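Local coordinates for ribosomal protein S2-related protein (Deinococcus radiodurans, PDB 2JH3), which binds a [4Fe-4S] cluster and possibly works as a metal chelatase, perhaps a sirohydrochlorin ferrochelatase, at residues E76-E81 with R398-L403; T82-E87 with V110-P115; H277-A282 with E378-E383; L426-R429 with T435-Q438. All blocks are in the same frame, centred on the assembly; numbering follows the deposited sequence.

How the contacts relate
Contacts 1 and 2, centres 11 Å apart, share helix 78-88: contact 2 packs it onto strand 108-112 of the first CbiX sheet, while contact 1 links its N-terminal turn to a loop of the iron-sulfur domain. The Arg398-Glu87 salt bridge also joins these two contacts. Contact 3 pairs helices 275-290 and 375-383 of the stabilising domain, and contact 4, centred 15 Å away beside the cluster, meets it through a hydrogen bond between His382 and Leu436 O. Along the chain, contacts 2 and 3 lie within the loop that contact 1 closes, and contact 4 follows. The iron-sulfur domain is thus tied to both the chelatase-like and the stabilising domains.

Contact 1. Residues E76-E81 with R398-L403; sequences EGYVTE and RQTGTL
Tyr78 meets Thr400 across a small surface junction between the first N-terminal turn of helix 78-88, in the CbiX chelatase-like domain, and the loop after helix 392-398 in the iron-sulfur domain. The contact buries just 75 Å² in total. In sequence order, Glu76 leads into the helix and turns its carboxylate to a salt bridge with Arg114. Gly77 is the N-cap. Its N-H points at Thr80 OG1, with 3.1 Å between Gly77 N and that hydroxyl and an N-H...O angle of 164°, so Thr80 supplies the side-chain-to-backbone half of a capping box. The first full turn closes where Glu81 N bonds to Gly77 O. Tyr78 comes directly after the cap. With CG anti to the backbone N (chi1 -168°), its ring leaves the helix and reaches across to the other domain, hydroxyl first. Thr400 comes from the opposite direction and brings its OG1 to the ring edge, in the ring plane, on the CE2 side. The OG1 also takes a hydrogen bond from Arg86, about two turns further along the same helix, so the loop hydroxyl is held by two residues of helix 78-88. Its bond to Tyr78 is the weak one of the pair: Tyr78 OH lies 3.4 Å from Thr400 OG1, hardly nearer than the methyl, since Tyr78 OH to Thr400 CG2 is 3.5 Å.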
loop_
_atom_site.group_PDB
_atom_site.type_symbol
_atom_site.label_atom_id
_atom_site.label_comp_id
_atom_site.label_asym_id
_atom_site.label_seq_id
_atom_site.Cartn_x
_atom_site.Cartn_y
_atom_site.Cartn_z
ATOM N N GLU A 76 31.826 18.454 -2.631
ATOM C CA GLU A 76 32.397 18.560 -1.310
ATOM C C GLU A 76 31.861 19.858 -0.825
ATOM O O GLU A 76 32.207 20.902 -1.341
ATOM C CB GLU A 76 33.924 18.566 -1.363
ATOM C CG GLU A 76 34.622 18.765 -0.048
ATOM C CD GLU A 76 36.128 18.495 -0.181
ATOM O OE1 GLU A 76 36.730 18.926 -1.243
ATOM O OE2 GLU A 76 36.679 17.865 0.757
ATOM N N GLY A 77 30.952 19.785 0.124
ATOM C CA GLY A 77 30.099 20.915 0.391
ATOM C C GLY A 77 29.226 20.565 1.572
ATOM O O GLY A 77 29.556 19.681 2.364
ATOM N N TYR A 78 28.125 21.277 1.682
ATOM C CA TYR A 78 27.246 21.153 2.850
ATOM C C TYR A 78 26.777 19.744 3.149
ATOM O O TYR A 78 26.791 19.303 4.288
ATOM C CB TYR A 78 26.059 22.079 2.636
ATOM C CG TYR A 78 25.241 22.247 3.884
ATOM C CD1 TYR A 78 25.751 22.953 4.996
ATOM C CD2 TYR A 78 23.983 21.663 3.977
ATOM C CE1 TYR A 78 24.954 23.097 6.169
ATOM C CE2 TYR A 78 23.193 21.772 5.139
ATOM C CZ TYR A 78 23.677 22.480 6.232
ATOM O OH TYR A 78 22.859 22.600 7.362
ATOM N N VAL A 79 26.399 19.013 2.117
ATOM C CA VAL A 79 25.906 17.676 2.334
ATOM C C VAL A 79 27.030 16.798 2.912
ATOM O O VAL A 79 26.822 16.147 3.910
ATOM C CB VAL A 79 25.298 17.056 1.084
ATOM C CG1 VAL A 79 24.998 15.575 1.302
ATOM C CG2 VAL A 79 24.025 17.804 0.670
ATOM N N THR A 80 28.223 16.810 2.308
ATOM C CA THR A 80 29.277 15.896 2.762
ATOM C C THR A 80 29.975 16.350 4.076
ATOM O O THR A 80 30.476 15.526 4.849
ATOM C CB THR A 80 30.345 15.677 1.636
ATOM O OG1 THR A 80 31.021 16.922 1.392
ATOM C CG2 THR A 80 29.727 15.092 0.401
ATOM N N GLU A 81 29.955 17.647 4.334
ATOM C CA GLU A 81 30.577 18.302 5.490
ATOM C C GLU A 81 29.640 18.458 6.731
ATOM O O GLU A 81 30.095 18.440 7.891
ATOM C CB GLU A 81 31.099 19.709 5.069
ATOM C CG GLU A 81 32.261 19.577 4.017
ATOM C CD GLU A 81 32.816 20.936 3.539
ATOM O OE1 GLU A 81 33.744 20.931 2.691
ATOM O OE2 GLU A 81 32.250 21.960 3.948
ATOM N N ARG A 398 17.379 17.806 13.921
ATOM C CA ARG A 398 18.585 17.705 13.082
ATOM C C ARG A 398 18.402 18.311 11.684
ATOM O O ARG A 398 19.410 18.698 11.041
ATOM C CB ARG A 398 19.036 16.273 12.842
ATOM C CG ARG A 398 19.504 15.551 14.031
ATOM C CD ARG A 398 20.306 14.270 13.656
ATOM N NE ARG A 398 19.600 13.413 12.715
ATOM C CZ ARG A 398 18.762 12.436 13.077
ATOM N NH1 ARG A 398 18.542 12.180 14.338
ATOM N NH2 ARG A 398 18.137 11.737 12.174
ATOM N N GLN A 399 17.156 18.363 11.206
ATOM C CA GLN A 399 16.860 18.660 9.812
ATOM C C GLN A 399 16.984 20.162 9.508
ATOM O O GLN A 399 16.848 21.021 10.414
ATOM C CB GLN A 399 15.471 18.114 9.398
ATOM C CG GLN A 399 15.108 16.662 9.875
ATOM C CD GLN A 399 16.111 15.648 9.473
ATOM O OE1 GLN A 399 16.470 14.786 10.260
ATOM N NE2 GLN A 399 16.615 15.747 8.230
ATOM N N THR A 400 17.293 20.435 8.228
ATOM C CA THR A 400 17.642 21.775 7.668
ATOM C C THR A 400 16.976 21.894 6.261
ATOM O O THR A 400 16.508 20.912 5.714
ATOM C CB THR A 400 19.205 22.058 7.591
ATOM O OG1 THR A 400 19.941 20.930 7.091
ATOM C CG2 THR A 400 19.772 22.382 8.906
ATOM N N GLY A 401 16.828 23.111 5.730
ATOM C CA GLY A 401 16.256 23.293 4.416
ATOM C C GLY A 401 14.755 23.294 4.486
ATOM O O GLY A 401 14.174 23.581 5.532
ATOM N N THR A 402 14.129 22.899 3.383
ATOM C CA THR A 402 12.675 22.728 3.327
ATOM C C THR A 402 12.170 21.717 4.387
ATOM O O THR A 402 11.076 21.870 4.933
ATOM C CB THR A 402 12.247 22.146 1.984
ATOM O OG1 THR A 402 12.843 20.836 1.832
ATOM C CG2 THR A 402 12.688 23.049 0.846
ATOM N N LEU A 403 12.984 20.700 4.681
ATOM C CA LEU A 403 12.626 19.692 5.696
ATOM C C LEU A 403 12.550 20.188 7.143
ATOM O O LEU A 403 11.919 19.538 7.983
ATOM C CB LEU A 403 13.617 18.516 5.664
ATOM C CG LEU A 403 13.088 17.147 6.053
ATOM C CD1 LEU A 403 11.776 16.727 5.379
ATOM C CD2 LEU A 403 14.183 16.117 5.715
#

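Contact 2. Residues T82-E87 with V110-P115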
loop_
_atom_site.group_PDB
_atom_site.type_symbol
_atom_site.label_atom_id
_atom_site.label_comp_id
_atom_site.label_asym_id
_atom_site.label_seq_id
_atom_site.Cartn_x
_atom_site.Cartn_y
_atom_site.Cartn_z
ATOM N N THR A 82 28.358 18.665 6.471
ATOM C CA THR A 82 27.384 18.856 7.548
ATOM C C THR A 82 26.307 17.764 7.678
ATOM O O THR A 82 26.179 17.164 8.757
ATOM C CB THR A 82 26.856 20.277 7.459
ATOM O OG1 THR A 82 28.003 21.150 7.626
ATOM C CG2 THR A 82 25.766 20.570 8.505
ATOM N N VAL A 83 25.618 17.440 6.603
ATOM C CA VAL A 83 24.474 16.526 6.667
ATOM C C VAL A 83 24.914 15.117 6.975
ATOM O O VAL A 83 24.373 14.540 7.833
ATOM C CB VAL A 83 23.666 16.549 5.347
ATOM C CG1 VAL A 83 22.498 15.495 5.306
ATOM C CG2 VAL A 83 23.111 17.976 5.068
ATOM N N LEU A 84 25.858 14.536 6.219
ATOM C CA LEU A 84 26.216 13.117 6.429
ATOM C C LEU A 84 26.800 12.892 7.811
ATOM O O LEU A 84 26.366 11.954 8.518
ATOM C CB LEU A 84 27.112 12.539 5.302
ATOM C CG LEU A 84 26.653 12.779 3.832
ATOM C CD1 LEU A 84 27.542 12.114 2.788
ATOM C CD2 LEU A 84 25.195 12.494 3.532
ATOM N N PRO A 85 27.741 13.755 8.251
ATOM C CA PRO A 85 28.298 13.653 9.594
ATOM C C PRO A 85 27.254 13.778 10.707
ATOM O O PRO A 85 27.274 13.000 11.632
ATOM C CB PRO A 85 29.330 14.790 9.638
ATOM C CG PRO A 85 29.670 15.015 8.285
ATOM C CD PRO A 85 28.418 14.831 7.498
ATOM N N ARG A 86 26.302 14.672 10.559
ATOM C CA ARG A 86 25.186 14.832 11.513
ATOM C C ARG A 86 24.294 13.585 11.607
ATOM O O ARG A 86 23.893 13.210 12.664
ATOM C CB ARG A 86 24.341 15.961 11.003
ATOM C CG ARG A 86 23.335 16.542 11.842
ATOM C CD ARG A 86 22.707 17.660 10.961
ATOM N NE ARG A 86 21.750 17.034 10.074
ATOM C CZ ARG A 86 21.127 17.541 9.016
ATOM N NH1 ARG A 86 21.364 18.766 8.528
ATOM N NH2 ARG A 86 20.223 16.710 8.429
ATOM N N GLU A 87 23.954 12.972 10.477
ATOM C CA GLU A 87 23.107 11.801 10.503
ATOM C C GLU A 87 23.877 10.563 10.996
ATOM O O GLU A 87 23.368 9.741 11.786
ATOM C CB GLU A 87 22.543 11.585 9.129
ATOM C CG GLU A 87 21.620 12.726 8.679
ATOM C CD GLU A 87 20.334 12.785 9.542
ATOM O OE1 GLU A 87 19.575 11.785 9.565
ATOM O OE2 GLU A 87 20.080 13.812 10.179
ATOM N N VAL A 110 35.841 4.853 13.757
ATOM C CA VAL A 110 35.311 5.252 12.475
ATOM C C VAL A 110 36.177 6.385 11.939
ATOM O O VAL A 110 36.374 7.393 12.628
ATOM C CB VAL A 110 33.869 5.820 12.654
ATOM C CG1 VAL A 110 33.223 6.088 11.313
ATOM C CG2 VAL A 110 33.033 4.859 13.500
ATOM N N ARG A 111 36.611 6.223 10.703
ATOM C CA ARG A 111 37.254 7.294 9.907
ATOM C C ARG A 111 36.348 7.657 8.718
ATOM O O ARG A 111 36.035 6.817 7.877
ATOM C CB ARG A 111 38.612 6.803 9.415
ATOM C CG ARG A 111 39.470 7.845 8.798
ATOM C CD ARG A 111 40.915 7.291 8.608
ATOM N NE ARG A 111 41.268 7.509 7.219
ATOM C CZ ARG A 111 41.379 6.565 6.295
ATOM N NH1 ARG A 111 41.237 5.269 6.574
ATOM N NH2 ARG A 111 41.657 6.957 5.068
ATOM N N TYR A 112 35.934 8.906 8.701
ATOM C CA TYR A 112 35.109 9.513 7.665
ATOM C C TYR A 112 36.005 10.286 6.705
ATOM O O TYR A 112 36.720 11.222 7.109
ATOM C CB TYR A 112 34.068 10.416 8.320
ATOM C CG TYR A 112 33.106 11.127 7.380
ATOM C CD1 TYR A 112 32.099 10.434 6.725
ATOM C CD2 TYR A 112 33.194 12.494 7.153
ATOM C CE1 TYR A 112 31.199 11.085 5.890
ATOM C CE2 TYR A 112 32.282 13.148 6.304
ATOM C CZ TYR A 112 31.290 12.424 5.683
ATOM O OH TYR A 112 30.387 13.020 4.815
ATOM N N THR A 113 36.033 9.854 5.446
ATOM C CA THR A 113 36.947 10.462 4.468
ATOM C C THR A 113 36.298 11.655 3.730
ATOM O O THR A 113 35.094 11.947 3.847
ATOM C CB THR A 113 37.451 9.462 3.412
ATOM O OG1 THR A 113 36.420 9.153 2.441
ATOM C CG2 THR A 113 37.925 8.159 4.033
ATOM N N ARG A 114 37.146 12.322 2.944
ATOM C CA ARG A 114 36.714 13.288 1.971
ATOM C C ARG A 114 35.917 12.536 0.964
ATOM O O ARG A 114 36.037 11.301 0.813
ATOM C CB ARG A 114 37.949 13.972 1.359
ATOM C CG ARG A 114 38.618 14.841 2.367
ATOM C CD ARG A 114 39.823 15.592 1.744
ATOM N NE ARG A 114 39.396 16.625 0.786
ATOM C CZ ARG A 114 40.242 17.395 0.082
ATOM N NH1 ARG A 114 41.568 17.234 0.202
ATOM N NH2 ARG A 114 39.762 18.278 -0.778
ATOM N N PRO A 115 35.041 13.248 0.276
ATOM C CA PRO A 115 34.259 12.634 -0.764
ATOM C C PRO A 115 34.988 12.253 -2.032
ATOM O O PRO A 115 36.032 12.865 -2.384
ATOM C CB PRO A 115 33.195 13.672 -1.039
ATOM C CG PRO A 115 33.613 14.889 -0.369
ATOM C CD PRO A 115 34.712 14.663 0.487
#
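Tyr112 points its ring from strand 108-112 straight at helix 78-88, and the side chains of Leu84 and Pro85 each cross the tyrosine at about a right angle. With CG anti to the backbone N (chi1 -179°), the tyrosine extends far enough for its outer end to reach the helix, although the closest pair of alpha carbons, those of Pro85 and Tyr112, is 8.2 Å apart. Pro85 meets the ring obliquely: its CG lies 3.8 Å from Tyr112 CE2, and its CD approaches the hydroxyl end. Leu84 meets that end too. Its CB comes within 3.3 Å of Tyr112 OH, and its CD1 branch lies beside the same oxygen. Carbons of Leu84 and Pro85 crowd the hydroxyl, which probably hydrogen-bonds to Thr80 O, one turn earlier in the helix. Pro85 has no N-H to give to the preceding turn, and the helix kinks there. No hydrogen bond joins the two segments, and what passes between these buried side chains is apolar packing. Strand 108-112 runs parallel to strand 66-71 and antiparallel to 101-105, so this is a helix packed on the face of a mixed sheet, the layered alpha/beta build of the chelatase-like CbiX domain.

Contact 3. Residues H277-A282 with E378-E383; sequences HAEAWA and ESYAHE
Tyr380 lays one face of its ring over the backbone of Ala280, so that the helix backbone itself is part of the packing surface. The alpha carbon makes a CH-pi contact: Ala280 CA sits 3.8 Å from the Tyr380 ring centroid, 21° off the ring normal. Glu279 C lies over the same face, somewhat higher and also off-centre. At the base of the ring the two methylene and methyl carbons are tightly fitted, Ala280 CB being 3.4 Å from Tyr380 CB, which the small alanine allows; the two helices come within 5.5 Å at the alpha carbons of Ala280 and Tyr380. At the far end the phenol turns polar. Glu279 OE1 accepts from Tyr380 OH at 2.8 Å through its anti lone pair, and the carboxylate stands nearly upright to the ring, with planes 81° apart. The glutamate gets there with its chain extended beyond CG, while its CB lies 3.3 Å from Tyr380 OH. A long, weak ion pair with Arg386 may add to the hold on the same OE1, and His384 sets its ring at about 90° to that of Tyr380. Helix 275-290 also sends Trp281 against Leu368 of helix 361-371, while helix 375-383 packs Ser379 and His382 on Pro449 of strand 448-450, so the pair belongs to a helical cluster in the stabilising domain bordering the iron-sulfur domain.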
loop_
_atom_site.group_PDB
_atom_site.type_symbol
_atom_site.label_atom_id
_atom_site.label_comp_id
_atom_site.label_asym_id
_atom_site.label_seq_id
_atom_site.Cartn_x
_atom_site.Cartn_y
_atom_site.Cartn_z
ATOM N N HIS A 277 27.184 -7.174 17.195
ATOM C CA HIS A 277 26.831 -7.568 15.822
ATOM C C HIS A 277 27.028 -9.042 15.671
ATOM O O HIS A 277 26.157 -9.702 15.102
ATOM C CB HIS A 277 27.628 -6.749 14.755
ATOM C CG HIS A 277 27.499 -7.244 13.333
ATOM N ND1 HIS A 277 28.165 -8.362 12.865
ATOM C CD2 HIS A 277 26.821 -6.733 12.254
ATOM C CE1 HIS A 277 27.912 -8.518 11.564
ATOM N NE2 HIS A 277 27.100 -7.543 11.177
ATOM N N ALA A 278 28.147 -9.606 16.150
ATOM C CA ALA A 278 28.337 -11.029 15.939
ATOM C C ALA A 278 27.246 -11.888 16.618
ATOM O O ALA A 278 26.797 -12.907 16.057
ATOM C CB ALA A 278 29.747 -11.486 16.406
ATOM N N GLU A 279 26.805 -11.483 17.799
ATOM C CA GLU A 279 25.724 -12.199 18.485
ATOM C C GLU A 279 24.427 -12.275 17.695
ATOM O O GLU A 279 23.756 -13.310 17.654
ATOM C CB GLU A 279 25.457 -11.524 19.821
ATOM C CG GLU A 279 26.552 -11.765 20.862
ATOM C CD GLU A 279 26.272 -11.046 22.188
ATOM O OE1 GLU A 279 25.108 -10.858 22.567
ATOM O OE2 GLU A 279 27.237 -10.631 22.795
ATOM N N ALA A 280 24.041 -11.145 17.080
ATOM C CA ALA A 280 22.788 -11.082 16.340
ATOM C C ALA A 280 22.832 -12.007 15.143
ATOM O O ALA A 280 21.876 -12.730 14.858
ATOM C CB ALA A 280 22.441 -9.713 15.974
ATOM N N TRP A 281 24.000 -12.127 14.519
ATOM C CA TRP A 281 24.090 -13.041 13.396
ATOM C C TRP A 281 24.170 -14.480 13.834
ATOM O O TRP A 281 23.711 -15.351 13.110
ATOM C CB TRP A 281 25.173 -12.572 12.384
ATOM C CG TRP A 281 24.613 -11.323 11.731
ATOM C CD1 TRP A 281 24.844 -10.058 12.089
ATOM C CD2 TRP A 281 23.678 -11.278 10.644
ATOM N NE1 TRP A 281 24.157 -9.202 11.280
ATOM C CE2 TRP A 281 23.388 -9.942 10.408
ATOM C CE3 TRP A 281 23.016 -12.256 9.904
ATOM C CZ2 TRP A 281 22.486 -9.534 9.430
ATOM C CZ3 TRP A 281 22.117 -11.867 8.918
ATOM C CH2 TRP A 281 21.869 -10.513 8.685
ATOM N N ALA A 282 24.699 -14.741 15.031
ATOM C CA ALA A 282 24.591 -16.108 15.608
ATOM C C ALA A 282 23.129 -16.494 15.846
ATOM O O ALA A 282 22.697 -17.681 15.620
ATOM C CB ALA A 282 25.377 -16.222 16.887
ATOM N N GLU A 378 18.595 -4.922 15.014
ATOM C CA GLU A 378 17.569 -4.224 15.826
ATOM C C GLU A 378 16.668 -5.129 16.538
ATOM O O GLU A 378 16.359 -4.918 17.710
ATOM C CB GLU A 378 16.753 -3.282 14.952
ATOM C CG GLU A 378 17.562 -2.143 14.577
ATOM C CD GLU A 378 16.864 -1.184 13.620
ATOM O OE1 GLU A 378 15.818 -1.542 13.021
ATOM O OE2 GLU A 378 17.411 -0.056 13.410
ATOM N N SER A 379 16.203 -6.170 15.842
ATOM C CA SER A 379 15.362 -7.166 16.452
ATOM C C SER A 379 16.080 -7.894 17.616
ATOM O O SER A 379 15.491 -8.105 18.711
ATOM C CB SER A 379 14.844 -8.150 15.397
ATOM O OG SER A 379 13.938 -7.471 14.469
ATOM N N TYR A 380 17.365 -8.234 17.386
ATOM C CA TYR A 380 18.216 -8.902 18.375
ATOM C C TYR A 380 18.350 -8.025 19.597
ATOM O O TYR A 380 18.183 -8.477 20.743
ATOM C CB TYR A 380 19.593 -9.209 17.821
ATOM C CG TYR A 380 20.455 -9.935 18.815
ATOM C CD1 TYR A 380 20.306 -11.270 18.987
ATOM C CD2 TYR A 380 21.425 -9.248 19.604
ATOM C CE1 TYR A 380 21.073 -11.975 19.938
ATOM C CE2 TYR A 380 22.205 -9.930 20.532
ATOM C CZ TYR A 380 21.998 -11.290 20.721
ATOM O OH TYR A 380 22.766 -12.029 21.643
ATOM N N ALA A 381 18.690 -6.782 19.361
ATOM C CA ALA A 381 18.865 -5.806 20.435
ATOM C C ALA A 381 17.580 -5.560 21.244
ATOM O O ALA A 381 17.616 -5.440 22.458
ATOM C CB ALA A 381 19.319 -4.556 19.837
ATOM N N HIS A 382 16.440 -5.523 20.565
ATOM C CA HIS A 382 15.187 -5.344 21.260
ATOM C C HIS A 382 14.856 -6.507 22.186
ATOM O O HIS A 382 14.506 -6.260 23.316
ATOM C CB HIS A 382 14.063 -5.046 20.272
ATOM C CG HIS A 382 12.796 -4.630 20.940
ATOM N ND1 HIS A 382 12.722 -3.540 21.781
ATOM C CD2 HIS A 382 11.550 -5.113 20.841
ATOM C CE1 HIS A 382 11.477 -3.369 22.166
ATOM N NE2 HIS A 382 10.739 -4.315 21.623
ATOM N N GLU A 383 15.034 -7.753 21.739
ATOM C CA GLU A 383 14.841 -8.949 22.569
ATOM C C GLU A 383 15.756 -9.010 23.839
ATOM O O GLU A 383 15.372 -9.529 24.897
ATOM C CB GLU A 383 15.090 -10.192 21.735
ATOM C CG GLU A 383 14.067 -10.572 20.759
ATOM C CD GLU A 383 12.668 -10.998 21.298
ATOM O OE1 GLU A 383 12.366 -10.995 22.508
ATOM O OE2 GLU A 383 11.844 -11.315 20.431
#

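Contact 4. Residues L426-R429 with T435-Q438; sequences LRTR and TLGQ
Strand 427-429 and the irregular segment 435-438 draw nearest at Thr428 and Leu436, whose alpha carbons are 6.5 Å apart, with no hydrogen bond between the two segments. The backbone of Thr428 is bonded instead to Leu448 and Cys450 of the parallel strand 448-450, and its side chain is directed toward the loop. Each of its two branches does separate work. Chi1 of -65° sets OG1 beside the backbone N and turns the methyl anti to that N, up to the loop carbonyl: Thr428 CG2 is 3.5 Å from Thr435 O. The hydroxyl faces a methyl group, with Thr428 OG1 3.7 Å from Leu436 CD1. Leu436 comes in obliquely, and its CB lies 4.2 Å from both Thr428 CB and Thr428 CG2; the leucine also packs on Pro449. Arg427, whose side chain starts off away from the loop, is part of the cluster pocket and touches the [4Fe-4S] cluster; it also forms a salt bridge with Glu52. The side chain of Thr428 is about 7 Å from the cluster and about 6 Å from that of Cys450, a cluster ligand. Leu426 O is bonded to Arg353 of the second subunit, and Gln438 OE1 to the backbone N of Ala317 of that subunit. Between the two segments themselves, the meeting is purely van der Waals, methyl to carbonyl and methyl to hydroxyl, so it implies ordinary packing without directional bonding; bonds to neighbouring parts of the protein probably fix where each segment lies.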
loop_
_atom_site.group_PDB
_atom_site.type_symbol
_atom_site.label_atom_id
_atom_site.label_comp_id
_atom_site.label_asym_id
_atom_site.label_seq_id
_atom_site.Cartn_x
_atom_site.Cartn_y
_atom_site.Cartn_z
ATOM N N LEU A 426 6.077 -2.941 8.088
ATOM C CA LEU A 426 6.118 -4.047 9.094
ATOM C C LEU A 426 6.476 -3.656 10.537
ATOM O O LEU A 426 6.185 -4.360 11.537
ATOM C CB LEU A 426 7.126 -5.074 8.627
ATOM C CG LEU A 426 6.762 -6.301 7.723
ATOM C CD1 LEU A 426 5.434 -6.336 7.179
ATOM C CD2 LEU A 426 7.873 -6.744 6.712
ATOM N N ARG A 427 7.219 -2.582 10.654
ATOM C CA ARG A 427 7.813 -2.205 11.925
ATOM C C ARG A 427 6.803 -1.572 12.866
ATOM O O ARG A 427 5.701 -1.138 12.438
ATOM C CB ARG A 427 8.980 -1.244 11.674
ATOM C CG ARG A 427 10.152 -1.888 11.030
ATOM C CD ARG A 427 11.276 -0.874 10.928
ATOM N NE ARG A 427 12.649 -1.410 10.715
ATOM C CZ ARG A 427 13.446 -1.217 9.676
ATOM N NH1 ARG A 427 14.701 -1.625 9.733
ATOM N NH2 ARG A 427 13.058 -0.494 8.634
ATOM N N THR A 428 7.178 -1.576 14.151
ATOM C CA THR A 428 6.424 -0.996 15.283
ATOM C C THR A 428 7.245 0.193 15.839
ATOM O O THR A 428 8.381 0.022 16.260
ATOM C CB THR A 428 6.242 -2.058 16.431
ATOM O OG1 THR A 428 5.410 -3.144 15.966
ATOM C CG2 THR A 428 5.514 -1.455 17.638
ATOM N N ARG A 429 6.637 1.381 15.784
ATOM C CA ARG A 429 7.293 2.675 16.166
ATOM C C ARG A 429 7.494 2.832 17.639
ATOM O O ARG A 429 6.726 3.463 18.343
ATOM C CB ARG A 429 6.572 3.860 15.505
ATOM C CG ARG A 429 5.101 3.985 15.760
ATOM C CD ARG A 429 4.522 5.027 14.803
ATOM N NE ARG A 429 3.081 5.304 14.960
ATOM C CZ ARG A 429 2.125 4.576 14.394
ATOM N NH1 ARG A 429 0.863 4.937 14.533
ATOM N NH2 ARG A 429 2.410 3.496 13.650
ATOM N N THR A 435 4.544 -0.354 21.616
ATOM C CA THR A 435 5.434 -1.399 22.174
ATOM C C THR A 435 5.401 -2.666 21.315
ATOM O O THR A 435 4.438 -2.949 20.627
ATOM C CB THR A 435 5.010 -1.740 23.639
ATOM O OG1 THR A 435 3.640 -2.147 23.638
ATOM C CG2 THR A 435 5.179 -0.545 24.551
ATOM N N LEU A 436 6.450 -3.457 21.392
ATOM C CA LEU A 436 6.615 -4.698 20.634
ATOM C C LEU A 436 7.116 -5.780 21.622
ATOM O O LEU A 436 8.268 -5.749 22.065
ATOM C CB LEU A 436 7.664 -4.519 19.500
ATOM C CG LEU A 436 7.952 -5.692 18.586
ATOM C CD1 LEU A 436 6.726 -6.110 17.845
ATOM C CD2 LEU A 436 9.117 -5.360 17.603
ATOM N N GLY A 437 6.242 -6.728 21.925
ATOM C CA GLY A 437 6.535 -7.697 22.933
ATOM C C GLY A 437 7.356 -8.881 22.459
ATOM O O GLY A 437 8.020 -9.542 23.294
ATOM N N GLN A 438 7.269 -9.187 21.169
ATOM C CA GLN A 438 7.890 -10.364 20.535
ATOM C C GLN A 438 8.365 -9.986 19.137
ATOM O O GLN A 438 7.615 -9.341 18.368
ATOM C CB GLN A 438 6.891 -11.461 20.382
ATOM C CG GLN A 438 6.488 -12.200 21.700
ATOM C CD GLN A 438 5.305 -13.094 21.495
ATOM O OE1 GLN A 438 4.175 -12.627 21.219
ATOM N NE2 GLN A 438 5.527 -14.398 21.621
#